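Local atomic coordinates of putative phosphomethylpyrimidine kinase (Bacteroides thetaiotaomicron, PDB entry 3MBH), a protein that binds pyridoxal and, as a member of the ribokinase-like kinases, probably phosphorylates it at the expense of ATP. Residues Leu173-Gly178 / Tyr199-Gln204; Val181-Ser186 / Asp239-Ala244. All blocks are in the same frame, centred on the assembly; numbering follows the deposited sequence.

How the interactions relate
Interactions 1 and 2 lie against the same sheet, with their centres about 11 Å apart. Strands 181-189 and 195-202 are antiparallel neighbours there, and each lends a segment to a different contact: Y199-Q204 goes to interaction 1, V181-S186 to interaction 2. Two probable backbone hydrogen bonds join them, I184 N with Y199 O at 2.8 Å and Y201 N with V182 O at 2.9 Å. Helix 164-176 packs on one face of this strand pair, through interaction 1, and helix 241-257 on the other, through interaction 2. Both contacts also border the second subunit, and both are remote from the residues that line the pyridoxal pocket.

Interaction 1: Leu173-Gly178 / Tyr199-Gln204; sequences LLSDKG and YAYNRQ
R203 reaches from the end of strand 195-202 to the end of helix 164-176, and its side chain can be followed past S175 to G178. R203 CB starts 3.8 Å from S175 OG. With CG anti to the backbone N (chi1 -172°) the chain sets out extended, and R203 CD again passes S175 OG at 3.8 Å before a bend at chi3 (51°) turns the guanidinium toward the helix end. There R203 NH1 and NH2 converge on one atom, the carbonyl oxygen of G178: NH1 donates to G178 O over 3.1 Å from above the carbonyl plane, NH2 to G178 O over 3.2 Å with less tilt. That oxygen lies nearly in the guanidinium plane, so the fork is flat on the arginine side. R203 NH1 is also 2.9 Å from S175 O, but at a poor angle for a bond. A leucine here has no N-H groups to offer, and G178 O would probably lose its tie to the strand end. Alongside, S175 OG sits at the edge of the Y201 ring, near its plane, while S175 CB lies 3.8 Å from Y201 CE2; S175 OG is hydrogen-bonded to P179 O. G178 has positive phi, at angles that suit glycine. Y201 also packs on L171 and R172 of helix 164-176, and its own strand pairs antiparallel with strand 181-189.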
loop_
_atom_site.group_PDB
_atom_site.type_symbol
_atom_site.label_atom_id
_atom_site.label_comp_id
_atom_site.label_asym_id
_atom_site.label_seq_id
_atom_site.Cartn_x
_atom_site.Cartn_y
_atom_site.Cartn_z
ATOM N N LEU A 173 39.770 14.628 -3.618
ATOM C CA LEU A 173 40.519 14.909 -4.863
ATOM C C LEU A 173 39.562 14.952 -6.039
ATOM O O LEU A 173 39.662 15.819 -6.894
ATOM C CB LEU A 173 41.560 13.838 -5.184
ATOM C CG LEU A 173 42.872 13.770 -4.435
ATOM C CD1 LEU A 173 43.672 12.587 -5.001
ATOM C CD2 LEU A 173 43.704 15.081 -4.529
ATOM N N LEU A 174 38.632 13.999 -6.078
ATOM C CA LEU A 174 37.612 14.002 -7.082
ATOM C C LEU A 174 36.654 15.202 -6.957
ATOM O O LEU A 174 36.270 15.796 -7.966
ATOM C CB LEU A 174 36.863 12.658 -7.101
ATOM C CG LEU A 174 37.587 11.428 -7.694
ATOM C CD1 LEU A 174 36.608 10.240 -7.611
ATOM C CD2 LEU A 174 38.083 11.666 -9.106
ATOM N N SER A 175 36.288 15.596 -5.736
ATOM C CA SER A 175 35.396 16.762 -5.578
ATOM C C SER A 175 36.091 18.057 -6.016
ATOM O O SER A 175 35.474 18.944 -6.578
ATOM C CB SER A 175 34.949 16.928 -4.155
ATOM O OG SER A 175 34.128 18.069 -4.057
ATOM N N ASP A 176 37.383 18.132 -5.785
ATOM C CA ASP A 176 38.173 19.284 -6.259
ATOM C C ASP A 176 38.092 19.457 -7.770
ATOM O O ASP A 176 38.223 20.551 -8.261
ATOM C CB ASP A 176 39.611 19.140 -5.818
ATOM C CG ASP A 176 39.788 19.378 -4.310
ATOM O OD1 ASP A 176 38.875 19.876 -3.614
ATOM O OD2 ASP A 176 40.870 19.041 -3.819
ATOM N N LYS A 177 37.784 18.391 -8.502
ATOM C CA LYS A 177 37.717 18.492 -9.935
ATOM C C LYS A 177 36.429 19.058 -10.465
ATOM O O LYS A 177 36.343 19.330 -11.661
ATOM C CB LYS A 177 38.027 17.132 -10.547
ATOM C CG LYS A 177 39.517 16.955 -10.668
ATOM C CD LYS A 177 39.966 15.542 -10.603
ATOM C CE LYS A 177 41.507 15.572 -10.402
ATOM N NZ LYS A 177 42.161 14.350 -10.930
ATOM N N GLY A 178 35.436 19.233 -9.591
ATOM C CA GLY A 178 34.113 19.718 -10.001
ATOM C C GLY A 178 32.975 19.315 -9.068
ATOM O O GLY A 178 32.326 20.164 -8.520
ATOM N N TYR A 199 31.349 4.773 -0.010
ATOM C CA TYR A 199 31.870 5.959 0.654
ATOM C C TYR A 199 31.346 7.163 -0.129
ATOM O O TYR A 199 31.088 7.045 -1.337
ATOM C CB TYR A 199 33.377 5.948 0.648
ATOM C CG TYR A 199 34.018 4.939 1.553
ATOM C CD1 TYR A 199 34.089 3.580 1.206
ATOM C CD2 TYR A 199 34.616 5.343 2.759
ATOM C CE1 TYR A 199 34.723 2.662 2.076
ATOM C CE2 TYR A 199 35.258 4.453 3.587
ATOM C CZ TYR A 199 35.290 3.117 3.263
ATOM O OH TYR A 199 35.972 2.271 4.125
ATOM N N ALA A 200 31.095 8.284 0.559
ATOM C CA ALA A 200 30.588 9.494 -0.115
ATOM C C ALA A 200 31.072 10.750 0.604
ATOM O O ALA A 200 31.400 10.752 1.829
ATOM C CB ALA A 200 29.070 9.495 -0.177
ATOM N N TYR A 201 31.113 11.819 -0.170
ATOM C CA TYR A 201 31.501 13.122 0.324
ATOM C C TYR A 201 30.550 14.178 -0.261
ATOM O O TYR A 201 30.168 14.114 -1.402
ATOM C CB TYR A 201 32.950 13.388 -0.012
ATOM C CG TYR A 201 33.367 14.781 0.280
ATOM C CD1 TYR A 201 33.537 15.183 1.567
ATOM C CD2 TYR A 201 33.598 15.695 -0.745
ATOM C CE1 TYR A 201 33.888 16.474 1.878
ATOM C CE2 TYR A 201 33.956 16.980 -0.471
ATOM C CZ TYR A 201 34.122 17.361 0.849
ATOM O OH TYR A 201 34.490 18.614 1.184
ATOM N N ASN A 202 30.152 15.131 0.563
ATOM C CA ASN A 202 29.323 16.259 0.136
ATOM C C ASN A 202 30.134 17.488 0.481
ATOM O O ASN A 202 30.382 17.786 1.665
ATOM C CB ASN A 202 27.964 16.266 0.871
ATOM C CG ASN A 202 26.972 17.198 0.247
ATOM O OD1 ASN A 202 27.330 18.057 -0.549
ATOM N ND2 ASN A 202 25.718 17.036 0.588
ATOM N N ARG A 203 30.551 18.207 -0.533
ATOM C CA ARG A 203 31.352 19.415 -0.307
ATOM C C ARG A 203 30.485 20.431 0.452
ATOM O O ARG A 203 30.972 21.177 1.270
ATOM C CB ARG A 203 31.837 19.992 -1.648
ATOM C CG ARG A 203 32.856 21.173 -1.499
ATOM C CD ARG A 203 33.440 21.607 -2.868
ATOM N NE ARG A 203 32.389 21.853 -3.868
ATOM C CZ ARG A 203 32.346 21.358 -5.124
ATOM N NH1 ARG A 203 33.328 20.589 -5.602
ATOM N NH2 ARG A 203 31.306 21.649 -5.932
ATOM N N GLN A 204 29.175 20.414 0.211
ATOM C CA GLN A 204 28.310 21.278 0.940
ATOM C C GLN A 204 28.065 20.701 2.344
ATOM O O GLN A 204 27.273 19.759 2.506
ATOM C CB GLN A 204 27.020 21.418 0.201
ATOM C CG GLN A 204 26.047 22.247 0.924
ATOM C CD GLN A 204 26.314 23.721 0.806
ATOM O OE1 GLN A 204 26.793 24.221 -0.256
ATOM N NE2 GLN A 204 25.977 24.455 1.879
#

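Interaction 2: Val181-Ser186 / Asp239-Ala244; sequences VVIITS and DSLPMA
L241, in the first turn of helix 241-257, pushes its forked tip against V181 and I183 of strand 181-189. Everything that crosses this contact is apolar. V181 and L241 meet tip to tip: CG1 of V181, placed anti to its own backbone N (chi1 175°), lies 3.9 Å from L241 CD1 and 4.0 Å from L241 CD2, so one methyl faces both branches of the leucine. I183 approaches differently. Its side chain and that of L241 run past each other in opposite directions, and the terminal CD1 of I183 comes to 3.9 Å from L241 CD1. That one leucine methyl therefore touches both strand residues. V181 and I183, two apart on the strand, point to the same face of the sheet, and helix 241-257 lies on that face, as helices flank the central sheet in the alpha/beta ribokinase fold; N202 of strand 195-202 also touches L241, and F227 of helix 223-236 packs on I183. The polar interactions belong to the helix start. S240 is the N-cap, its OG accepting from M243 N (a selenomethionine) at 3.2 Å, with an N-H...O angle of 158°. Just before it, D239 forms salt bridges with R247 and with K274 of the second subunit.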
loop_
_atom_site.group_PDB
_atom_site.type_symbol
_atom_site.label_atom_id
_atom_site.label_comp_id
_atom_site.label_asym_id
_atom_site.label_seq_id
_atom_site.Cartn_x
_atom_site.Cartn_y
_atom_site.Cartn_z
ATOM N N VAL A 181 29.232 16.340 -4.957
ATOM C CA VAL A 181 29.009 15.023 -4.333
ATOM C C VAL A 181 29.735 13.946 -5.122
ATOM O O VAL A 181 29.605 13.831 -6.385
ATOM C CB VAL A 181 27.516 14.660 -4.232
ATOM C CG1 VAL A 181 27.305 13.184 -3.674
ATOM C CG2 VAL A 181 26.777 15.659 -3.299
ATOM N N VAL A 182 30.522 13.177 -4.384
ATOM C CA VAL A 182 31.257 12.076 -4.964
ATOM C C VAL A 182 30.889 10.850 -4.151
ATOM O O VAL A 182 30.944 10.883 -2.924
ATOM C CB VAL A 182 32.779 12.292 -4.888
ATOM C CG1 VAL A 182 33.543 11.102 -5.472
ATOM C CG2 VAL A 182 33.158 13.634 -5.597
ATOM N N ILE A 183 30.514 9.777 -4.848
ATOM C CA ILE A 183 30.194 8.515 -4.201
ATOM C C ILE A 183 31.093 7.455 -4.818
ATOM O O ILE A 183 31.157 7.340 -6.047
ATOM C CB ILE A 183 28.666 8.179 -4.366
ATOM C CG1 ILE A 183 27.779 9.336 -3.833
ATOM C CG2 ILE A 183 28.358 6.841 -3.714
ATOM C CD1 ILE A 183 26.312 9.223 -4.220
ATOM N N ILE A 184 31.798 6.696 -3.980
ATOM C CA ILE A 184 32.614 5.601 -4.457
ATOM C C ILE A 184 31.960 4.298 -4.026
ATOM O O ILE A 184 31.776 4.065 -2.826
ATOM C CB ILE A 184 34.070 5.662 -3.931
ATOM C CG1 ILE A 184 34.717 6.967 -4.348
ATOM C CG2 ILE A 184 34.868 4.425 -4.463
ATOM C CD1 ILE A 184 36.076 7.261 -3.734
ATOM N N THR A 185 31.581 3.452 -5.008
ATOM C CA THR A 185 30.956 2.182 -4.692
ATOM C C THR A 185 31.953 1.002 -4.818
ATOM O O THR A 185 33.061 1.131 -5.281
ATOM C CB THR A 185 29.775 1.909 -5.582
ATOM O OG1 THR A 185 30.245 1.452 -6.860
ATOM C CG2 THR A 185 28.895 3.145 -5.705
ATOM N N SER A 186 31.519 -0.146 -4.364
ATOM C CA SER A 186 32.234 -1.402 -4.524
ATOM C C SER A 186 33.595 -1.426 -3.843
ATOM O O SER A 186 34.551 -1.995 -4.402
ATOM C CB SER A 186 32.384 -1.735 -6.007
ATOM O OG SER A 186 31.187 -1.392 -6.695
ATOM N N ASP A 239 15.668 13.982 -0.757
ATOM C CA ASP A 239 16.287 13.205 0.329
ATOM C C ASP A 239 17.707 13.744 0.529
ATOM O O ASP A 239 18.335 14.262 -0.407
ATOM C CB ASP A 239 16.343 11.709 0.041
ATOM C CG ASP A 239 14.966 11.066 -0.140
ATOM O OD1 ASP A 239 13.953 11.705 0.153
ATOM O OD2 ASP A 239 14.908 9.920 -0.680
ATOM N N SER A 240 18.210 13.648 1.750
ATOM C CA SER A 240 19.609 13.910 2.038
ATOM C C SER A 240 20.520 12.835 1.410
ATOM O O SER A 240 20.047 11.751 1.032
ATOM C CB SER A 240 19.840 13.870 3.555
ATOM O OG SER A 240 19.803 12.534 4.004
ATOM N N LEU A 241 21.816 13.146 1.314
ATOM C CA LEU A 241 22.780 12.231 0.727
ATOM C C LEU A 241 22.804 10.902 1.509
ATOM O O LEU A 241 22.688 9.882 0.917
ATOM C CB LEU A 241 24.188 12.854 0.650
ATOM C CG LEU A 241 25.355 11.903 0.260
ATOM C CD1 LEU A 241 25.079 11.268 -1.115
ATOM C CD2 LEU A 241 26.717 12.674 0.275
ATOM N N PRO A 242 22.902 10.936 2.850
ATOM C CA PRO A 242 22.975 9.643 3.530
ATOM C C PRO A 242 21.684 8.836 3.341
ATOM O O PRO A 242 21.739 7.610 3.223
ATOM C CB PRO A 242 23.246 10.022 5.009
ATOM C CG PRO A 242 22.857 11.448 5.121
ATOM C CD PRO A 242 23.055 12.066 3.781
HETATM N N MSE A 243 20.530 9.523 3.257
HETATM C CA MSE A 243 19.279 8.820 3.001
HETATM C C MSE A 243 19.288 8.180 1.600
HETATM O O MSE A 243 18.845 7.042 1.461
HETATM C CB MSE A 243 18.064 9.734 3.188
HETATM C CG MSE A 243 16.771 9.120 2.690
HETATM SE SE MSE A 243 16.172 7.768 3.961
HETATM C CE MSE A 243 15.563 8.989 5.398
ATOM N N ALA A 244 19.821 8.897 0.595
ATOM C CA ALA A 244 19.962 8.371 -0.776
ATOM C C ALA A 244 20.806 7.123 -0.775
ATOM O O ALA A 244 20.439 6.119 -1.380
ATOM C CB ALA A 244 20.565 9.421 -1.714
#